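Fibrinogen binding protein (Staphylococcus aureus subsp. aureus Mu50, PDB 3DOA) probably binds fibrinogen and belongs to the NFACT family, whose relatives such as RqcH act in ribosome-associated quality control. Local coordinates at residues 13-18 with 45-50; 58-63 with 268-273. All blocks are in the same frame, centred on the assembly; numbering follows the deposited sequence.

Contact 1. Residues 13-18 with 45-50; sequences ESLQFL and HQLLLS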
loop_
_atom_site.group_PDB
_atom_site.type_symbol
_atom_site.label_atom_id
_atom_site.label_comp_id
_atom_site.label_asym_id
_atom_site.label_seq_id
_atom_site.Cartn_x
_atom_site.Cartn_y
_atom_site.Cartn_z
ATOM N N GLU A 13 -3.683 -2.450 8.312
ATOM C CA GLU A 13 -4.278 -2.982 9.550
ATOM C C GLU A 13 -3.178 -3.530 10.450
ATOM O O GLU A 13 -3.177 -3.288 11.636
ATOM C CB GLU A 13 -5.308 -4.081 9.352
ATOM C CG GLU A 13 -6.068 -3.989 8.102
ATOM C CD GLU A 13 -7.400 -4.753 8.153
ATOM O OE1 GLU A 13 -7.447 -5.902 8.720
ATOM O OE2 GLU A 13 -8.386 -4.144 7.627
ATOM N N SER A 14 -2.234 -4.275 9.909
ATOM C CA SER A 14 -1.251 -4.874 10.782
ATOM C C SER A 14 -0.230 -3.849 11.391
ATOM O O SER A 14 0.548 -4.204 12.288
ATOM C CB SER A 14 -0.522 -5.966 10.031
ATOM O OG SER A 14 0.279 -5.379 9.043
ATOM N N LEU A 15 -0.228 -2.597 10.910
ATOM C CA LEU A 15 0.728 -1.582 11.389
ATOM C C LEU A 15 0.137 -0.645 12.464
ATOM O O LEU A 15 0.827 0.224 12.987
ATOM C CB LEU A 15 1.263 -0.756 10.209
ATOM C CG LEU A 15 2.050 -1.505 9.140
ATOM C CD1 LEU A 15 2.636 -0.568 8.079
ATOM C CD2 LEU A 15 3.137 -2.291 9.784
ATOM N N GLN A 16 -1.114 -0.845 12.832
ATOM C CA GLN A 16 -1.752 0.015 13.830
ATOM C C GLN A 16 -1.117 -0.054 15.254
ATOM O O GLN A 16 -1.175 0.911 16.047
ATOM C CB GLN A 16 -3.223 -0.338 13.887
ATOM C CG GLN A 16 -3.885 -0.184 12.541
ATOM C CD GLN A 16 -4.011 1.251 12.167
ATOM O OE1 GLN A 16 -4.500 2.006 12.971
ATOM N NE2 GLN A 16 -3.608 1.642 10.963
ATOM N N PHE A 17 -0.502 -1.178 15.584
ATOM C CA PHE A 17 0.112 -1.325 16.874
ATOM C C PHE A 17 1.284 -0.356 16.964
ATOM O O PHE A 17 1.731 -0.040 18.038
ATOM C CB PHE A 17 0.562 -2.776 17.103
ATOM C CG PHE A 17 1.884 -3.114 16.454
ATOM C CD1 PHE A 17 3.056 -3.089 17.178
ATOM C CD2 PHE A 17 1.957 -3.429 15.114
ATOM C CE1 PHE A 17 4.293 -3.394 16.571
ATOM C CE2 PHE A 17 3.173 -3.729 14.499
ATOM C CZ PHE A 17 4.339 -3.712 15.222
ATOM N N LEU A 18 1.783 0.144 15.859
ATOM C CA LEU A 18 2.797 1.190 15.937
ATOM C C LEU A 18 2.239 2.608 16.299
ATOM O O LEU A 18 3.008 3.494 16.674
ATOM C CB LEU A 18 3.591 1.265 14.615
ATOM C CG LEU A 18 4.394 0.058 14.091
ATOM C CD1 LEU A 18 4.853 0.258 12.648
ATOM C CD2 LEU A 18 5.563 -0.209 14.983
ATOM N N HIS A 45 11.184 -1.450 16.021
ATOM C CA HIS A 45 10.527 -2.073 14.859
ATOM C C HIS A 45 11.016 -1.398 13.552
ATOM O O HIS A 45 10.968 -0.201 13.443
ATOM C CB HIS A 45 9.018 -1.958 15.021
ATOM C CG HIS A 45 8.490 -2.615 16.259
ATOM N ND1 HIS A 45 8.062 -3.924 16.289
ATOM C CD2 HIS A 45 8.316 -2.146 17.512
ATOM C CE1 HIS A 45 7.649 -4.238 17.502
ATOM N NE2 HIS A 45 7.786 -3.172 18.264
ATOM N N GLN A 46 11.535 -2.164 12.589
ATOM C CA GLN A 46 12.065 -1.643 11.304
ATOM C C GLN A 46 10.986 -1.592 10.200
ATOM O O GLN A 46 10.603 -2.602 9.653
ATOM C CB GLN A 46 13.171 -2.555 10.798
ATOM C CG GLN A 46 14.550 -2.029 10.710
ATOM C CD GLN A 46 15.549 -3.154 10.402
ATOM O OE1 GLN A 46 15.162 -4.238 9.901
ATOM N NE2 GLN A 46 16.846 -2.921 10.719
ATOM N N LEU A 47 10.542 -0.387 9.879
ATOM C CA LEU A 47 9.516 -0.126 8.872
ATOM C C LEU A 47 10.242 0.174 7.565
ATOM O O LEU A 47 11.035 1.109 7.493
ATOM C CB LEU A 47 8.703 1.092 9.302
ATOM C CG LEU A 47 7.418 1.338 8.556
ATOM C CD1 LEU A 47 6.503 0.144 8.694
ATOM C CD2 LEU A 47 6.762 2.513 9.166
ATOM N N LEU A 48 10.011 -0.629 6.543
ATOM C CA LEU A 48 10.672 -0.416 5.279
ATOM C C LEU A 48 9.682 0.149 4.311
ATOM O O LEU A 48 8.528 -0.331 4.178
ATOM C CB LEU A 48 11.269 -1.715 4.758
ATOM C CG LEU A 48 12.060 -1.697 3.432
ATOM C CD1 LEU A 48 13.156 -2.809 3.397
ATOM C CD2 LEU A 48 11.129 -1.826 2.271
ATOM N N LEU A 49 10.158 1.206 3.671
ATOM C CA LEU A 49 9.382 1.980 2.738
ATOM C C LEU A 49 10.232 2.000 1.487
ATOM O O LEU A 49 11.265 2.633 1.500
ATOM C CB LEU A 49 9.147 3.408 3.271
ATOM C CG LEU A 49 8.361 3.666 4.597
ATOM C CD1 LEU A 49 9.262 4.050 5.762
ATOM C CD2 LEU A 49 7.345 4.780 4.463
ATOM N N SER A 50 9.851 1.257 0.442
ATOM C CA SER A 50 10.645 1.183 -0.795
ATOM C C SER A 50 9.858 1.814 -1.866
ATOM O O SER A 50 8.695 1.647 -1.957
ATOM C CB SER A 50 10.990 -0.254 -1.258
ATOM O OG SER A 50 12.161 -0.290 -2.122
#

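Contact 2. Residues 58-63 with 268-273; sequences LQLTTK and SLNDLL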
loop_
_atom_site.group_PDB
_atom_site.type_symbol
_atom_site.label_atom_id
_atom_site.label_comp_id
_atom_site.label_asym_id
_atom_site.label_seq_id
_atom_site.Cartn_x
_atom_site.Cartn_y
_atom_site.Cartn_z
ATOM N N LEU A 58 5.574 -1.478 1.422
ATOM C CA LEU A 58 5.629 -1.032 2.809
ATOM C C LEU A 58 5.505 -2.230 3.751
ATOM O O LEU A 58 4.533 -2.994 3.690
ATOM C CB LEU A 58 4.501 -0.022 3.081
ATOM C CG LEU A 58 4.176 0.273 4.562
ATOM C CD1 LEU A 58 5.285 1.176 5.222
ATOM C CD2 LEU A 58 2.796 0.903 4.638
ATOM N N GLN A 59 6.463 -2.408 4.641
ATOM C CA GLN A 59 6.387 -3.581 5.451
ATOM C C GLN A 59 7.227 -3.336 6.694
ATOM O O GLN A 59 8.008 -2.385 6.720
ATOM C CB GLN A 59 6.919 -4.744 4.596
ATOM C CG GLN A 59 8.350 -5.180 4.923
ATOM C CD GLN A 59 9.024 -6.031 3.874
ATOM O OE1 GLN A 59 9.068 -5.691 2.698
ATOM N NE2 GLN A 59 9.636 -7.100 4.321
ATOM N N LEU A 60 7.060 -4.150 7.726
ATOM C CA LEU A 60 8.088 -4.297 8.743
ATOM C C LEU A 60 9.039 -5.381 8.284
ATOM O O LEU A 60 8.595 -6.312 7.690
ATOM C CB LEU A 60 7.470 -4.732 10.068
ATOM C CG LEU A 60 6.829 -3.659 10.945
ATOM C CD1 LEU A 60 6.171 -2.587 10.066
ATOM C CD2 LEU A 60 5.847 -4.326 11.859
ATOM N N THR A 61 10.303 -5.317 8.636
ATOM C CA THR A 61 11.208 -6.357 8.218
ATOM C C THR A 61 12.240 -6.697 9.248
ATOM O O THR A 61 12.246 -6.157 10.326
ATOM C CB THR A 61 11.953 -5.949 6.989
ATOM O OG1 THR A 61 12.880 -6.975 6.650
ATOM C CG2 THR A 61 12.705 -4.707 7.254
ATOM N N THR A 62 13.120 -7.615 8.884
ATOM C CA THR A 62 14.240 -8.009 9.711
ATOM C C THR A 62 15.504 -7.890 8.896
ATOM O O THR A 62 15.558 -8.341 7.780
ATOM C CB THR A 62 14.087 -9.394 10.175
ATOM O OG1 THR A 62 12.884 -9.476 10.932
ATOM C CG2 THR A 62 15.230 -9.725 11.051
ATOM N N LYS A 63 16.510 -7.237 9.441
ATOM C CA LYS A 63 17.529 -6.646 8.615
ATOM C C LYS A 63 17.009 -6.654 7.199
ATOM O O LYS A 63 17.250 -7.573 6.436
ATOM C CB LYS A 63 18.870 -7.355 8.719
ATOM C CG LYS A 63 20.036 -6.424 8.980
ATOM C CD LYS A 63 20.358 -5.558 7.782
ATOM C CE LYS A 63 20.220 -4.072 8.095
ATOM N NZ LYS A 63 21.495 -3.382 8.441
ATOM N N SER A 268 2.449 -13.566 8.980
ATOM C CA SER A 268 2.181 -12.169 8.732
ATOM C C SER A 268 2.581 -11.788 7.311
ATOM O O SER A 268 3.364 -12.480 6.611
ATOM C CB SER A 268 3.013 -11.319 9.687
ATOM O OG SER A 268 4.393 -11.269 9.306
ATOM N N LEU A 269 2.078 -10.637 6.898
ATOM C CA LEU A 269 2.440 -10.120 5.605
ATOM C C LEU A 269 3.922 -9.705 5.604
ATOM O O LEU A 269 4.546 -9.575 4.537
ATOM C CB LEU A 269 1.534 -8.949 5.247
ATOM C CG LEU A 269 0.098 -9.202 4.755
ATOM C CD1 LEU A 269 -0.431 -10.528 5.177
ATOM C CD2 LEU A 269 -0.807 -8.073 5.249
ATOM N N ASN A 270 4.492 -9.506 6.787
ATOM C CA ASN A 270 5.796 -8.904 6.859
ATOM C C ASN A 270 6.774 -9.987 6.623
ATOM O O ASN A 270 7.707 -9.844 5.849
ATOM C CB ASN A 270 5.965 -8.237 8.191
ATOM C CG ASN A 270 5.069 -7.034 8.323
ATOM O OD1 ASN A 270 4.885 -6.278 7.384
ATOM N ND2 ASN A 270 4.488 -6.861 9.476
ATOM N N ASP A 271 6.524 -11.112 7.268
ATOM C CA ASP A 271 7.220 -12.340 6.952
ATOM C C ASP A 271 7.111 -12.667 5.453
ATOM O O ASP A 271 8.119 -12.946 4.790
ATOM C CB ASP A 271 6.578 -13.465 7.753
ATOM C CG ASP A 271 6.933 -13.427 9.212
ATOM O OD1 ASP A 271 7.836 -12.679 9.560
ATOM O OD2 ASP A 271 6.333 -14.151 10.033
ATOM N N LEU A 272 5.880 -12.655 4.930
ATOM C CA LEU A 272 5.647 -13.023 3.540
ATOM C C LEU A 272 6.570 -12.202 2.654
ATOM O O LEU A 272 7.324 -12.735 1.870
ATOM C CB LEU A 272 4.177 -12.796 3.182
ATOM C CG LEU A 272 3.739 -12.893 1.711
ATOM C CD1 LEU A 272 4.074 -14.295 1.228
ATOM C CD2 LEU A 272 2.240 -12.528 1.515
ATOM N N LEU A 273 6.534 -10.887 2.831
ATOM C CA LEU A 273 7.398 -9.989 2.067
ATOM C C LEU A 273 8.904 -10.218 2.347
ATOM O O LEU A 273 9.702 -10.290 1.413
ATOM C CB LEU A 273 6.994 -8.533 2.322
ATOM C CG LEU A 273 5.868 -7.845 1.523
ATOM C CD1 LEU A 273 5.086 -8.800 0.658
ATOM C CD2 LEU A 273 4.919 -7.088 2.485
#

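Contact 1. Residues 13-18 with 45-50
Phe17 and His45 form a T-shaped aromatic pair at the more exposed end of this contact, where the short 3-10 turn after helix 5-15 meets strand 43-50. The Phe17 ring presents its edge to one face of the imidazole, with centroids 5.1 Å apart and planes at 77°. Phe17 CE1 makes the nearest approach, 3.6 Å from His45 CE1, over the rim of the imidazole and not its centre. Phe17 CG sits between the backbone N and the carbonyl carbon (chi1 81°), and it is the far edge of the ring, CE1 and CZ, that reaches the histidine.

The remaining contacts are apolar, and the leucines are buried. Leu18 CD2 meets the stem of the histidine, 3.9 Å from His45 CB. Two residues along the strand, Leu47 CD1 receives two methyls: Leu15 CD1 at 4.0 Å and Leu18 CD1 at 4.3 Å.

The turn itself is tied by Leu18 N to Leu15 O. No hydrogen bond links the two segments, so helix end and sheet face are joined by methyl packing inside and a ring pair toward the outside, while the strand's backbone bonding goes to its sheet neighbours.

Contact 2. Residues 58-63 with 268-273
Asn270 and Leu60 bring an N-capped helix against the edge of a four-stranded antiparallel sheet. Helix 269-276 runs across strand 57-61, outermost in that sheet, almost perpendicularly: the axes of the short segments 269-273 and 58-61 cross at -89° and approach to 7.3 Å. The one hydrogen bond across the contact runs from Leu60 N to Asn270 OD1, 3.1 Å long. Its donor stands well above the amide carbonyl plane, 76° out of it. Asn270 CB lies near Leu60 O, while Asn270 ND2 rests against the leucine at 3.7 Å from Leu60 CB.

Beside this polar link, the side chains of Gln59 and Leu273 lie alongside each other, pointing opposite ways. Gln59 CB touches Leu273 CD2 at 3.7 Å, and the amide end of the glutamine lies over Leu273 CB. Beyond CG the Gln59 chain is extended, carrying CD out to that methylene; its OE1 is held by Arg57 NE.

Further out, Gln59 and Thr61 pair through their backbones with strand 43-50, which leaves Leu60 N turned to the sheet's edge, where Asn270 takes it. Leu58 O, also on that edge, accepts from Tyr3 OH. Met11 of helix 5-15 touches both Asn270 and Leu273. At the start of helix 269-276, Ser268 is the N-cap: its OG accepts from Asn270 N and, nearly straight at 174°, from Asp271 N at 3.0 Å.

How the contacts relate
Both segments of contact 1 precede those of contact 2 in sequence, and the centres of the two contacts lie only about 9 Å apart. Strands 43-50 and 57-61 are sequential neighbours in one four-stranded antiparallel sheet, joined by backbone bonds such as Leu48 N to Gln59 O. Leu60 bridges the two contacts, its side chain packing against Leu15 and Leu47. Helix 5-15 serves both: its C-terminal end lies in contact 1, and its Met11 reaches the helix of contact 2. Two helices some 250 residues apart therefore meet around the same sheet, bringing the N-terminal helix and the last modelled helix together.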